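Local atomic coordinates of Alpha/beta hydrolase fold-3 domain protein (Sulfolobus islandicus, PDB entry 5LK6), a protein that probably hydrolyses carboxylic ester bonds as a thermostable lipase-like carboxylesterase of the alpha/beta hydrolase fold. Residues P178-D183 / S223-Q228; Y116-A121 / Y210-A215; V145-D150 / L168-Q173; D124-T129 / A158-L163. One frame throughout, in Å; residues are numbered along the deposited sequence.

How the contacts relate
Contacts 3 and 4 lie in the interior of the alpha/beta hydrolase fold and are the closest together, with centres about 9 Å apart. Ile147 CD1 of the strand in contact 3 packs 3.3 Å from Val160 CG1 of the helix in contact 4, so one side chain joins both. Contact 1 meets contact 4 through Pro224 and Leu162 (CB to CD1 3.7 Å), and the loops 178-183 and 223-228 thereby rest on helix 152-163. Contact 2 lies at the start of helix 120-133, further along which contact 4 forms, and it holds a sulfate ion. Segment 145-150 leads into a probable nucleophile elbow, of which Gly149 is part.

Contact 1: P178-D183 / S223-Q228; sequences PAVGFD and SPILAQ
Val180 and Ile225 are joined through their backbones, and the carbonyl oxygen of Val180 organises the meeting of these two loops. Ile225 N donates to Val180 O over 3.3 Å, with an angle of 167°. Pro224, which has no N-H to offer, opens a short 3-10 turn and leans its ring on Val180, Pro224 CG lying 4.3 Å from Val180 CB. Ile225 adds its CG2 methyl, which sits beside the same oxygen. The side chain of Ser223 can be followed outward. Its CB is 3.6 Å from Gly181 CA. Its OG, anti to its own carbonyl carbon (chi1 -68°), lies near that same CA and accepts a weak hydrogen bond from Phe182 N at 3.4 Å. OG also donates to Leu217 O, so a single small hydroxyl ties a third piece of loop to the pair. Glycine suits position 181 because a CB there would point into Ser223 and, at these backbone angles, would also press on the preceding carbonyl. Around the contact, Gln249 OE1 accepts from Val180 N, Pro224 packs on Val159 and Leu162 of helix 152-163, and Ile225 touches Ala252 of helix 247-259. Proline, valine and isoleucine supply the apolar fit, so the two loops are held by a backbone hydrogen bond, one serine hydroxyl and apolar packing rather than by charge.

Contact 2: Y116-A121 / Y210-A215; sequences YKFPSA and YLRSPA. With SO4 (sulfate ion), chain E.
Phe118 and Tyr210 join the turn leading into helix 120-133 of the alpha/beta hydrolase fold to the end of helix 200-210. The polar link is a backbone bond, Phe118 N to Tyr210 O at 2.9 Å. Within the turn, Lys117 O receives both N and OG of Ser120, and a cis peptide bond precedes Pro119. The aromatic part is an offset edge-to-face pair: the Phe118 edge meets the Tyr210 face with planes at 85°. Phe118 CB also stands over the centre of that face, 3.6 Å from the centroid, a CH-pi contact. Tyr210, whose broad ring face suits this role, also stacks on Phe82, and its OH and CE1 meet Ala121 CB. An alanine in place of Tyr210 would probably leave the Phe118 edge without its facing ring and open a gap beside Ala121. The charged part centres on Arg212, whose guanidinium has Phe118 O over one face and makes a salt bridge with Asp216. At its edge lies a sulfate, probably from the crystallisation liquor and also bound by Arg221. Arginine can pair two nitrogens with two oxygens: Arg212 NH1 donates to sulfate O1 at 2.8 Å and Arg212 NH2 to sulfate O3 at 2.8 Å.

Contact 3: V145-D150 / L168-Q173; sequences VAIAGD and LNLKYQ
Val145, Ile147 and Leu170 bury the most surface here, where strand 144-150 runs beside the chain that becomes strand 173-176. Val145 contributes through both its backbone and its side chain. Its carbonyl accepts from Lys171 N at 2.7 Å, while its CG2 lies 4.0 Å from Leu170 CD2, the two side chains crossing obliquely. Water 2 bridges Val145 N and Asn169 O, closing the start of the pairing with a polar link. Two residues on, Ile147 N donates to Tyr172 O at 3.0 Å, and Ile147 forms a parallel bridge with Gln173. The CG2 branch of Ile147 rests 3.9 Å from Gln173 CB and 4.4 Å from Leu170 CD1. Leu170 thus divides its methyls between the two beta-branched residues, CD2 meeting Val145 CG2 and CD1 meeting Ile147 CG2. Valine and isoleucine suit a buried strand, since branching at CB broadens the apolar surface close to the backbone. The amide of Gln173 finds a partner outside, NE2 donating to Pro234 O. Ala146, small enough to sit under a helix, meets Tyr172 on the opposite face, CB to CB 3.9 Å. The pair closes a beta-alpha-beta crossover whose connecting helix is 152-163. Strand 72-77 flanks segment 145-150 on its other edge, helix 120-133 packs over Val145 and Ile147, and helix 285-302 packs over Ala146 and Tyr172.

Contact 4: D124-T129 / A158-L163; sequences DSFDAT and AVVALL
Ser125 O is gripped by two groups of Thr129, OG1 at 2.9 Å and N at 3.1 Å, reaching it from opposite faces of its carbonyl plane, while the CB of Ser125 touches Val160 across the contact. These are helices 120-133 and 152-163 of the alpha/beta hydrolase fold, both packed on strand 144-150. Their local axes approach to 9.5 Å and cross at -59°. Val160 lies between Ser125 and Thr129 and divides its two methyls between them. With CG1 anti to its backbone N (chi1 169°), it sets CG1 against Thr129, 3.9 Å from OG1, and turns CG2 to Ser125 CB at 3.8 Å. Valine suits the place because its two methyls can serve two neighbours one helical turn apart. Threonine can pack a methyl while its hydroxyl is satisfied within its own helix, and the hydroxyl of Ser125 likewise donates to Ala121 O. An alanine in place of Thr129 would probably cost Ser125 O one of its two donors and open a gap beside Val160 CG1. At the outer end of the contact, Phe126 and Leu163 cross, and Phe126 also touches Ser164. The ring atom Phe126 CD1 lies 3.9 Å from Leu163 CB.

Contact 1: P178-D183 / S223-Q228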
loop_
_atom_site.group_PDB
_atom_site.type_symbol
_atom_site.label_atom_id
_atom_site.label_comp_id
_atom_site.label_asym_id
_atom_site.label_seq_id
_atom_site.Cartn_x
_atom_site.Cartn_y
_atom_site.Cartn_z
ATOM N N PRO A 178 -8.386 -7.860 -8.942
ATOM C CA PRO A 178 -9.145 -8.175 -10.135
ATOM C C PRO A 178 -8.988 -9.577 -10.724
ATOM O O PRO A 178 -7.964 -10.196 -10.596
ATOM C CB PRO A 178 -8.578 -7.185 -11.164
ATOM C CG PRO A 178 -7.148 -7.049 -10.754
ATOM C CD PRO A 178 -7.258 -6.983 -9.239
ATOM N N ALA A 179 -10.006 -9.995 -11.441
ATOM C CA ALA A 179 -9.934 -11.082 -12.394
ATOM C C ALA A 179 -9.655 -10.428 -13.744
ATOM O O ALA A 179 -10.265 -9.451 -14.059
ATOM C CB ALA A 179 -11.251 -11.869 -12.395
ATOM N N VAL A 180 -8.679 -10.918 -14.486
ATOM C CA VAL A 180 -8.300 -10.316 -15.758
ATOM C C VAL A 180 -8.225 -11.319 -16.931
ATOM O O VAL A 180 -7.915 -10.945 -18.072
ATOM C CB VAL A 180 -6.946 -9.582 -15.616
ATOM C CG1 VAL A 180 -7.050 -8.463 -14.589
ATOM C CG2 VAL A 180 -5.763 -10.520 -15.301
ATOM N N GLY A 181 -8.446 -12.598 -16.653
ATOM C CA GLY A 181 -8.808 -13.510 -17.684
ATOM C C GLY A 181 -8.641 -14.941 -17.283
ATOM O O GLY A 181 -8.453 -15.244 -16.131
ATOM N N PHE A 182 -8.698 -15.807 -18.283
ATOM C CA PHE A 182 -8.690 -17.243 -18.119
ATOM C C PHE A 182 -7.320 -17.636 -17.660
ATOM O O PHE A 182 -6.373 -17.231 -18.261
ATOM C CB PHE A 182 -9.015 -17.996 -19.461
ATOM C CG PHE A 182 -9.364 -19.467 -19.264
ATOM C CD1 PHE A 182 -10.124 -19.916 -18.123
ATOM C CD2 PHE A 182 -8.940 -20.421 -20.182
ATOM C CE1 PHE A 182 -10.428 -21.258 -17.929
ATOM C CE2 PHE A 182 -9.270 -21.768 -20.003
ATOM C CZ PHE A 182 -10.005 -22.188 -18.878
ATOM N N ASP A 183 -7.230 -18.470 -16.631
ATOM C CA ASP A 183 -5.954 -18.878 -16.080
ATOM C C ASP A 183 -6.071 -20.290 -15.530
ATOM O O ASP A 183 -6.682 -20.479 -14.450
ATOM C CB ASP A 183 -5.564 -17.892 -14.975
ATOM C CG ASP A 183 -4.290 -18.301 -14.202
ATOM O OD1 ASP A 183 -3.477 -19.096 -14.768
ATOM O OD2 ASP A 183 -4.082 -17.758 -13.057
ATOM N N SER A 223 -11.533 -11.064 -20.632
ATOM C CA SER A 223 -10.110 -11.211 -20.418
ATOM C C SER A 223 -9.378 -9.971 -20.912
ATOM O O SER A 223 -8.772 -9.991 -21.959
ATOM C CB SER A 223 -9.585 -12.492 -21.091
ATOM O OG SER A 223 -10.093 -13.664 -20.457
ATOM N N PRO A 224 -9.389 -8.900 -20.123
ATOM C CA PRO A 224 -8.756 -7.710 -20.583
ATOM C C PRO A 224 -7.296 -7.876 -20.900
ATOM O O PRO A 224 -6.779 -7.163 -21.778
ATOM C CB PRO A 224 -8.955 -6.725 -19.439
ATOM C CG PRO A 224 -9.495 -7.497 -18.325
ATOM C CD PRO A 224 -10.185 -8.650 -18.932
ATOM N N ILE A 225 -6.641 -8.829 -20.231
ATOM C CA ILE A 225 -5.249 -9.108 -20.518
ATOM C C ILE A 225 -5.007 -9.595 -21.946
ATOM O O ILE A 225 -3.885 -9.567 -22.408
ATOM C CB ILE A 225 -4.640 -10.105 -19.490
ATOM C CG1 ILE A 225 -3.096 -10.022 -19.522
ATOM C CG2 ILE A 225 -5.162 -11.530 -19.711
ATOM C CD1 ILE A 225 -2.412 -10.271 -18.190
ATOM N N LEU A 226 -6.039 -10.058 -22.641
ATOM C CA LEU A 226 -5.888 -10.382 -24.059
ATOM C C LEU A 226 -6.044 -9.173 -24.948
ATOM O O LEU A 226 -5.927 -9.321 -26.123
ATOM C CB LEU A 226 -6.891 -11.450 -24.483
ATOM C CG LEU A 226 -6.771 -12.720 -23.632
ATOM C CD1 LEU A 226 -7.870 -13.711 -23.995
ATOM C CD2 LEU A 226 -5.379 -13.386 -23.709
ATOM N N ALA A 227 -6.332 -7.988 -24.418
ATOM C CA ALA A 227 -6.510 -6.805 -25.258
ATOM C C ALA A 227 -5.264 -6.594 -26.064
ATOM O O ALA A 227 -4.146 -6.830 -25.573
ATOM C CB ALA A 227 -6.774 -5.568 -24.416
ATOM N N GLN A 228 -5.478 -6.138 -27.288
ATOM C CA GLN A 228 -4.429 -6.043 -28.299
ATOM C C GLN A 228 -3.433 -4.938 -27.991
ATOM O O GLN A 228 -2.244 -5.146 -28.068
ATOM C CB GLN A 228 -5.059 -5.875 -29.693
ATOM C CG GLN A 228 -5.203 -7.209 -30.436
ATOM C CD GLN A 228 -5.752 -7.047 -31.851
ATOM O OE1 GLN A 228 -5.366 -6.136 -32.593
ATOM N NE2 GLN A 228 -6.649 -7.939 -32.236
#

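Contact 2: Y116-A121 / Y210-A215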
loop_
_atom_site.group_PDB
_atom_site.type_symbol
_atom_site.label_atom_id
_atom_site.label_comp_id
_atom_site.label_asym_id
_atom_site.label_seq_id
_atom_site.Cartn_x
_atom_site.Cartn_y
_atom_site.Cartn_z
ATOM N N TYR A 116 -28.802 -12.260 -16.170
ATOM C CA TYR A 116 -28.237 -11.553 -17.294
ATOM C C TYR A 116 -26.820 -11.996 -17.461
ATOM O O TYR A 116 -25.958 -11.862 -16.566
ATOM C CB TYR A 116 -28.313 -10.007 -17.116
ATOM C CG TYR A 116 -29.704 -9.540 -16.860
ATOM C CD1 TYR A 116 -30.604 -9.325 -17.925
ATOM C CD2 TYR A 116 -30.165 -9.387 -15.546
ATOM C CE1 TYR A 116 -31.920 -8.936 -17.683
ATOM C CE2 TYR A 116 -31.481 -9.017 -15.287
ATOM C CZ TYR A 116 -32.338 -8.790 -16.353
ATOM O OH TYR A 116 -33.600 -8.425 -16.072
ATOM N N LYS A 117 -26.557 -12.472 -18.655
ATOM C CA LYS A 117 -25.283 -13.070 -18.997
ATOM C C LYS A 117 -24.355 -12.007 -19.531
ATOM O O LYS A 117 -24.770 -10.965 -19.944
ATOM C CB LYS A 117 -25.475 -14.126 -20.091
ATOM C CG LYS A 117 -26.564 -15.172 -19.828
ATOM C CD LYS A 117 -26.145 -16.187 -18.796
ATOM C CE LYS A 117 -27.197 -17.251 -18.655
ATOM N NZ LYS A 117 -27.096 -17.834 -17.284
ATOM N N PHE A 118 -23.087 -12.339 -19.556
ATOM C CA PHE A 118 -22.092 -11.596 -20.261
ATOM C C PHE A 118 -22.584 -11.311 -21.692
ATOM O O PHE A 118 -23.156 -12.203 -22.333
ATOM C CB PHE A 118 -20.807 -12.410 -20.271
ATOM C CG PHE A 118 -19.744 -11.853 -21.158
ATOM C CD1 PHE A 118 -19.685 -12.198 -22.495
ATOM C CD2 PHE A 118 -18.749 -11.010 -20.632
ATOM C CE1 PHE A 118 -18.678 -11.690 -23.290
ATOM C CE2 PHE A 118 -17.769 -10.472 -21.424
ATOM C CZ PHE A 118 -17.722 -10.828 -22.742
ATOM N N PRO A 119 -22.382 -10.096 -22.223
ATOM C CA PRO A 119 -21.642 -8.989 -21.631
ATOM C C PRO A 119 -22.516 -7.925 -20.939
ATOM O O PRO A 119 -22.155 -6.726 -20.934
ATOM C CB PRO A 119 -20.980 -8.396 -22.841
ATOM C CG PRO A 119 -22.026 -8.518 -23.878
ATOM C CD PRO A 119 -22.688 -9.846 -23.636
ATOM N N SER A 120 -23.626 -8.332 -20.322
ATOM C CA SER A 120 -24.568 -7.366 -19.738
ATOM C C SER A 120 -23.936 -6.499 -18.635
ATOM O O SER A 120 -24.073 -5.287 -18.680
ATOM C CB SER A 120 -25.830 -8.043 -19.170
ATOM O OG SER A 120 -26.413 -8.950 -20.060
ATOM N N ALA A 121 -23.259 -7.107 -17.663
ATOM C CA ALA A 121 -22.551 -6.371 -16.633
ATOM C C ALA A 121 -21.565 -5.335 -17.191
ATOM O O ALA A 121 -21.344 -4.297 -16.554
ATOM C CB ALA A 121 -21.810 -7.313 -15.731
ATOM N N TYR A 210 -22.103 -16.735 -15.674
ATOM C CA TYR A 210 -22.006 -15.466 -16.411
ATOM C C TYR A 210 -21.739 -15.693 -17.911
ATOM O O TYR A 210 -22.407 -15.077 -18.750
ATOM C CB TYR A 210 -20.882 -14.649 -15.785
ATOM C CG TYR A 210 -20.510 -13.294 -16.316
ATOM C CD1 TYR A 210 -21.417 -12.289 -16.408
ATOM C CD2 TYR A 210 -19.201 -13.005 -16.630
ATOM C CE1 TYR A 210 -21.053 -11.029 -16.890
ATOM C CE2 TYR A 210 -18.809 -11.744 -17.093
ATOM C CZ TYR A 210 -19.738 -10.753 -17.219
ATOM O OH TYR A 210 -19.337 -9.497 -17.639
ATOM N N LEU A 211 -20.785 -16.586 -18.244
ATOM C CA LEU A 211 -20.331 -16.777 -19.629
ATOM C C LEU A 211 -21.345 -17.586 -20.426
ATOM O O LEU A 211 -22.118 -18.361 -19.863
ATOM C CB LEU A 211 -18.949 -17.391 -19.660
ATOM C CG LEU A 211 -17.840 -16.598 -18.953
ATOM C CD1 LEU A 211 -16.513 -17.288 -19.041
ATOM C CD2 LEU A 211 -17.681 -15.224 -19.555
ATOM N N ARG A 212 -21.416 -17.317 -21.720
ATOM C CA ARG A 212 -22.374 -18.008 -22.584
ATOM C C ARG A 212 -21.828 -19.241 -23.298
ATOM O O ARG A 212 -22.576 -20.179 -23.609
ATOM C CB ARG A 212 -22.887 -17.057 -23.658
ATOM C CG ARG A 212 -23.551 -15.770 -23.150
ATOM C CD ARG A 212 -23.713 -14.780 -24.294
ATOM N NE ARG A 212 -22.427 -14.350 -24.833
ATOM C CZ ARG A 212 -22.236 -13.292 -25.610
ATOM N NH1 ARG A 212 -23.248 -12.493 -25.972
ATOM N NH2 ARG A 212 -20.997 -13.016 -26.017
ATOM N N SER A 213 -20.542 -19.187 -23.617
ATOM C CA SER A 213 -19.828 -20.256 -24.311
ATOM C C SER A 213 -18.327 -20.059 -24.028
ATOM O O SER A 213 -17.910 -18.995 -23.494
ATOM C CB SER A 213 -20.104 -20.221 -25.836
ATOM O OG SER A 213 -19.405 -19.166 -26.490
ATOM N N PRO A 214 -17.511 -21.076 -24.371
ATOM C CA PRO A 214 -16.051 -20.908 -24.128
ATOM C C PRO A 214 -15.440 -19.772 -24.916
ATOM O O PRO A 214 -14.449 -19.204 -24.477
ATOM C CB PRO A 214 -15.474 -22.282 -24.546
ATOM C CG PRO A 214 -16.601 -23.238 -24.130
ATOM C CD PRO A 214 -17.849 -22.500 -24.620
ATOM N N ALA A 215 -16.055 -19.432 -26.043
ATOM C CA ALA A 215 -15.610 -18.317 -26.850
ATOM C C ALA A 215 -15.516 -17.002 -26.030
ATOM O O ALA A 215 -14.684 -16.144 -26.344
ATOM C CB ALA A 215 -16.499 -18.117 -28.076
HETATM S S SO4 E . -21.828 -9.754 -28.149
HETATM O O1 SO4 E . -23.076 -10.065 -27.444
HETATM O O2 SO4 E . -21.546 -8.294 -27.797
HETATM O O3 SO4 E . -20.830 -10.833 -27.792
HETATM O O4 SO4 E . -21.910 -9.975 -29.594
HETATM O O HOH W 1 -24.849 -19.463 -18.479
#

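Contact 3: V145-D150 / L168-Q173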
loop_
_atom_site.group_PDB
_atom_site.type_symbol
_atom_site.label_atom_id
_atom_site.label_comp_id
_atom_site.label_asym_id
_atom_site.label_seq_id
_atom_site.Cartn_x
_atom_site.Cartn_y
_atom_site.Cartn_z
ATOM N N VAL A 145 -13.433 12.080 -13.438
ATOM C CA VAL A 145 -13.947 10.788 -13.038
ATOM C C VAL A 145 -12.886 9.706 -13.120
ATOM O O VAL A 145 -12.081 9.664 -14.083
ATOM C CB VAL A 145 -15.365 10.473 -13.654
ATOM C CG1 VAL A 145 -15.647 11.277 -14.889
ATOM C CG2 VAL A 145 -15.656 8.992 -13.869
ATOM N N ALA A 146 -12.827 8.912 -12.047
ATOM C CA ALA A 146 -12.016 7.720 -11.984
ATOM C C ALA A 146 -12.979 6.545 -11.847
ATOM O O ALA A 146 -14.169 6.742 -11.547
ATOM C CB ALA A 146 -11.083 7.786 -10.772
ATOM N N ILE A 147 -12.441 5.337 -12.001
ATOM C CA ILE A 147 -13.206 4.098 -11.928
ATOM C C ILE A 147 -12.525 3.069 -10.990
ATOM O O ILE A 147 -11.336 3.003 -10.960
ATOM C CB ILE A 147 -13.437 3.545 -13.362
ATOM C CG1 ILE A 147 -14.476 2.419 -13.339
ATOM C CG2 ILE A 147 -12.145 3.123 -14.023
ATOM C CD1 ILE A 147 -15.000 2.026 -14.712
ATOM N N ALA A 148 -13.290 2.277 -10.240
ATOM C CA ALA A 148 -12.754 1.285 -9.323
ATOM C C ALA A 148 -13.632 0.049 -9.187
ATOM O O ALA A 148 -14.864 0.126 -9.261
ATOM C CB ALA A 148 -12.587 1.878 -7.944
ATOM N N GLY A 149 -12.992 -1.088 -8.931
ATOM C CA GLY A 149 -13.725 -2.264 -8.465
ATOM C C GLY A 149 -12.863 -3.388 -7.915
ATOM O O GLY A 149 -11.644 -3.383 -8.160
ATOM N N ASP A 150 -13.521 -4.334 -7.215
ATOM C CA ASP A 150 -12.901 -5.549 -6.654
ATOM C C ASP A 150 -13.394 -6.896 -7.265
ATOM O O ASP A 150 -14.545 -6.920 -7.562
ATOM C CB ASP A 150 -13.156 -5.529 -5.142
ATOM C CG ASP A 150 -14.653 -5.600 -4.788
ATOM O OD1 ASP A 150 -15.408 -4.647 -5.191
ATOM O OD2 ASP A 150 -15.068 -6.617 -4.135
ATOM N N LEU A 168 -13.442 8.798 -23.505
ATOM C CA LEU A 168 -13.585 9.339 -22.161
ATOM C C LEU A 168 -12.183 9.541 -21.605
ATOM O O LEU A 168 -11.374 8.629 -21.711
ATOM C CB LEU A 168 -14.284 8.287 -21.298
ATOM C CG LEU A 168 -15.762 8.372 -20.997
ATOM C CD1 LEU A 168 -16.570 8.718 -22.226
ATOM C CD2 LEU A 168 -16.269 7.077 -20.401
ATOM N N ASN A 169 -11.904 10.676 -20.963
ATOM C CA ASN A 169 -10.641 10.834 -20.217
ATOM C C ASN A 169 -10.884 10.536 -18.773
ATOM O O ASN A 169 -11.220 11.412 -18.002
ATOM C CB ASN A 169 -10.016 12.214 -20.416
ATOM C CG ASN A 169 -9.861 12.543 -21.896
ATOM O OD1 ASN A 169 -10.106 13.672 -22.305
ATOM N ND2 ASN A 169 -9.509 11.531 -22.721
ATOM N N LEU A 170 -10.716 9.269 -18.425
ATOM C CA LEU A 170 -10.772 8.831 -17.031
ATOM C C LEU A 170 -9.480 9.271 -16.303
ATOM O O LEU A 170 -8.385 9.201 -16.859
ATOM C CB LEU A 170 -10.998 7.303 -16.960
ATOM C CG LEU A 170 -12.323 6.900 -17.610
ATOM C CD1 LEU A 170 -12.468 5.393 -17.758
ATOM C CD2 LEU A 170 -13.496 7.527 -16.839
ATOM N N LYS A 171 -9.600 9.752 -15.075
ATOM C CA LYS A 171 -8.386 10.202 -14.387
ATOM C C LYS A 171 -7.519 9.007 -13.968
ATOM O O LYS A 171 -6.279 9.123 -13.957
ATOM C CB LYS A 171 -8.675 11.089 -13.158
ATOM C CG LYS A 171 -9.367 12.420 -13.411
ATOM C CD LYS A 171 -8.754 13.219 -14.552
ATOM C CE LYS A 171 -9.024 14.718 -14.401
ATOM N NZ LYS A 171 -8.193 15.467 -15.376
ATOM N N TYR A 172 -8.165 7.868 -13.668
ATOM C CA TYR A 172 -7.518 6.827 -12.882
ATOM C C TYR A 172 -8.404 5.579 -12.828
ATOM O O TYR A 172 -9.632 5.668 -12.865
ATOM C CB TYR A 172 -7.258 7.370 -11.446
ATOM C CG TYR A 172 -6.049 6.860 -10.732
ATOM C CD1 TYR A 172 -4.777 7.460 -10.894
ATOM C CD2 TYR A 172 -6.159 5.826 -9.851
ATOM C CE1 TYR A 172 -3.654 6.994 -10.207
ATOM C CE2 TYR A 172 -5.045 5.344 -9.171
ATOM C CZ TYR A 172 -3.795 5.911 -9.360
ATOM O OH TYR A 172 -2.745 5.366 -8.645
ATOM N N GLN A 173 -7.762 4.428 -12.747
ATOM C CA GLN A 173 -8.444 3.171 -12.522
ATOM C C GLN A 173 -7.830 2.466 -11.322
ATOM O O GLN A 173 -6.621 2.354 -11.209
ATOM C CB GLN A 173 -8.372 2.239 -13.756
ATOM C CG GLN A 173 -6.967 1.947 -14.237
ATOM C CD GLN A 173 -6.900 1.082 -15.477
ATOM O OE1 GLN A 173 -7.632 0.130 -15.615
ATOM N NE2 GLN A 173 -5.988 1.413 -16.372
HETATM O O HOH W 2 -12.431 12.574 -15.986
#

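Contact 4: D124-T129 / A158-L163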
loop_
_atom_site.group_PDB
_atom_site.type_symbol
_atom_site.label_atom_id
_atom_site.label_comp_id
_atom_site.label_asym_id
_atom_site.label_seq_id
_atom_site.Cartn_x
_atom_site.Cartn_y
_atom_site.Cartn_z
ATOM N N ASP A 124 -23.683 -2.362 -18.827
ATOM C CA ASP A 124 -24.167 -1.488 -17.765
ATOM C C ASP A 124 -23.055 -0.631 -17.136
ATOM O O ASP A 124 -23.235 0.573 -16.911
ATOM C CB ASP A 124 -24.871 -2.296 -16.667
ATOM C CG ASP A 124 -26.213 -2.891 -17.118
ATOM O OD1 ASP A 124 -26.627 -2.666 -18.281
ATOM O OD2 ASP A 124 -26.865 -3.583 -16.294
ATOM N N SER A 125 -21.923 -1.253 -16.835
ATOM C CA SER A 125 -20.812 -0.568 -16.187
ATOM C C SER A 125 -20.262 0.565 -17.086
ATOM O O SER A 125 -19.979 1.653 -16.591
ATOM C CB SER A 125 -19.701 -1.557 -15.813
ATOM O OG SER A 125 -20.128 -2.427 -14.788
ATOM N N PHE A 126 -20.140 0.311 -18.382
ATOM C CA PHE A 126 -19.774 1.341 -19.337
ATOM C C PHE A 126 -20.801 2.442 -19.489
ATOM O O PHE A 126 -20.463 3.605 -19.503
ATOM C CB PHE A 126 -19.589 0.748 -20.709
ATOM C CG PHE A 126 -19.150 1.750 -21.735
ATOM C CD1 PHE A 126 -17.846 2.268 -21.710
ATOM C CD2 PHE A 126 -20.028 2.183 -22.746
ATOM C CE1 PHE A 126 -17.417 3.197 -22.668
ATOM C CE2 PHE A 126 -19.607 3.114 -23.711
ATOM C CZ PHE A 126 -18.309 3.626 -23.668
ATOM N N ASP A 127 -22.047 2.072 -19.684
ATOM C CA ASP A 127 -23.105 3.046 -19.895
ATOM C C ASP A 127 -23.239 3.994 -18.727
ATOM O O ASP A 127 -23.470 5.171 -18.957
ATOM C CB ASP A 127 -24.454 2.348 -20.132
ATOM C CG ASP A 127 -24.529 1.695 -21.479
ATOM O OD1 ASP A 127 -23.608 1.893 -22.289
ATOM O OD2 ASP A 127 -25.503 0.967 -21.731
ATOM N N ALA A 128 -23.145 3.462 -17.496
ATOM C CA ALA A 128 -23.112 4.266 -16.261
ATOM C C ALA A 128 -21.887 5.177 -16.225
ATOM O O ALA A 128 -22.014 6.361 -15.963
ATOM C CB ALA A 128 -23.163 3.386 -15.031
ATOM N N THR A 129 -20.709 4.655 -16.547
ATOM C CA THR A 129 -19.522 5.489 -16.572
ATOM C C THR A 129 -19.691 6.655 -17.558
ATOM O O THR A 129 -19.408 7.806 -17.236
ATOM C CB THR A 129 -18.256 4.663 -16.882
ATOM O OG1 THR A 129 -18.070 3.734 -15.820
ATOM C CG2 THR A 129 -17.014 5.540 -16.988
ATOM N N ALA A 158 -11.545 -2.642 -15.384
ATOM C CA ALA A 158 -10.442 -2.659 -16.334
ATOM C C ALA A 158 -10.996 -2.655 -17.740
ATOM O O ALA A 158 -10.451 -1.984 -18.625
ATOM C CB ALA A 158 -9.528 -3.849 -16.118
ATOM N N VAL A 159 -12.086 -3.406 -17.934
ATOM C CA VAL A 159 -12.718 -3.492 -19.244
ATOM C C VAL A 159 -13.334 -2.153 -19.642
ATOM O O VAL A 159 -13.116 -1.688 -20.752
ATOM C CB VAL A 159 -13.731 -4.625 -19.293
ATOM C CG1 VAL A 159 -14.552 -4.564 -20.584
ATOM C CG2 VAL A 159 -12.977 -5.961 -19.196
ATOM N N VAL A 160 -14.058 -1.530 -18.731
ATOM C CA VAL A 160 -14.541 -0.181 -18.967
ATOM C C VAL A 160 -13.447 0.811 -19.443
ATOM O O VAL A 160 -13.668 1.561 -20.386
ATOM C CB VAL A 160 -15.220 0.410 -17.732
ATOM C CG1 VAL A 160 -15.444 1.901 -17.967
ATOM C CG2 VAL A 160 -16.566 -0.291 -17.474
ATOM N N ALA A 161 -12.286 0.785 -18.802
ATOM C CA ALA A 161 -11.176 1.659 -19.161
ATOM C C ALA A 161 -10.688 1.419 -20.557
ATOM O O ALA A 161 -10.288 2.354 -21.239
ATOM C CB ALA A 161 -10.002 1.511 -18.197
ATOM N N LEU A 162 -10.625 0.165 -20.941
ATOM C CA LEU A 162 -10.317 -0.217 -22.304
ATOM C C LEU A 162 -11.344 0.321 -23.317
ATOM O O LEU A 162 -10.969 0.971 -24.295
ATOM C CB LEU A 162 -10.232 -1.734 -22.404
ATOM C CG LEU A 162 -8.848 -2.314 -22.146
ATOM C CD1 LEU A 162 -8.909 -3.784 -21.679
ATOM C CD2 LEU A 162 -8.019 -2.153 -23.421
ATOM N N LEU A 163 -12.622 0.021 -23.080
ATOM C CA LEU A 163 -13.734 0.512 -23.902
ATOM C C LEU A 163 -13.833 2.044 -24.005
ATOM O O LEU A 163 -14.453 2.556 -24.916
ATOM C CB LEU A 163 -15.048 0.012 -23.288
ATOM C CG LEU A 163 -15.355 -1.501 -23.429
ATOM C CD1 LEU A 163 -16.626 -1.905 -22.684
ATOM C CD2 LEU A 163 -15.421 -1.890 -24.891
#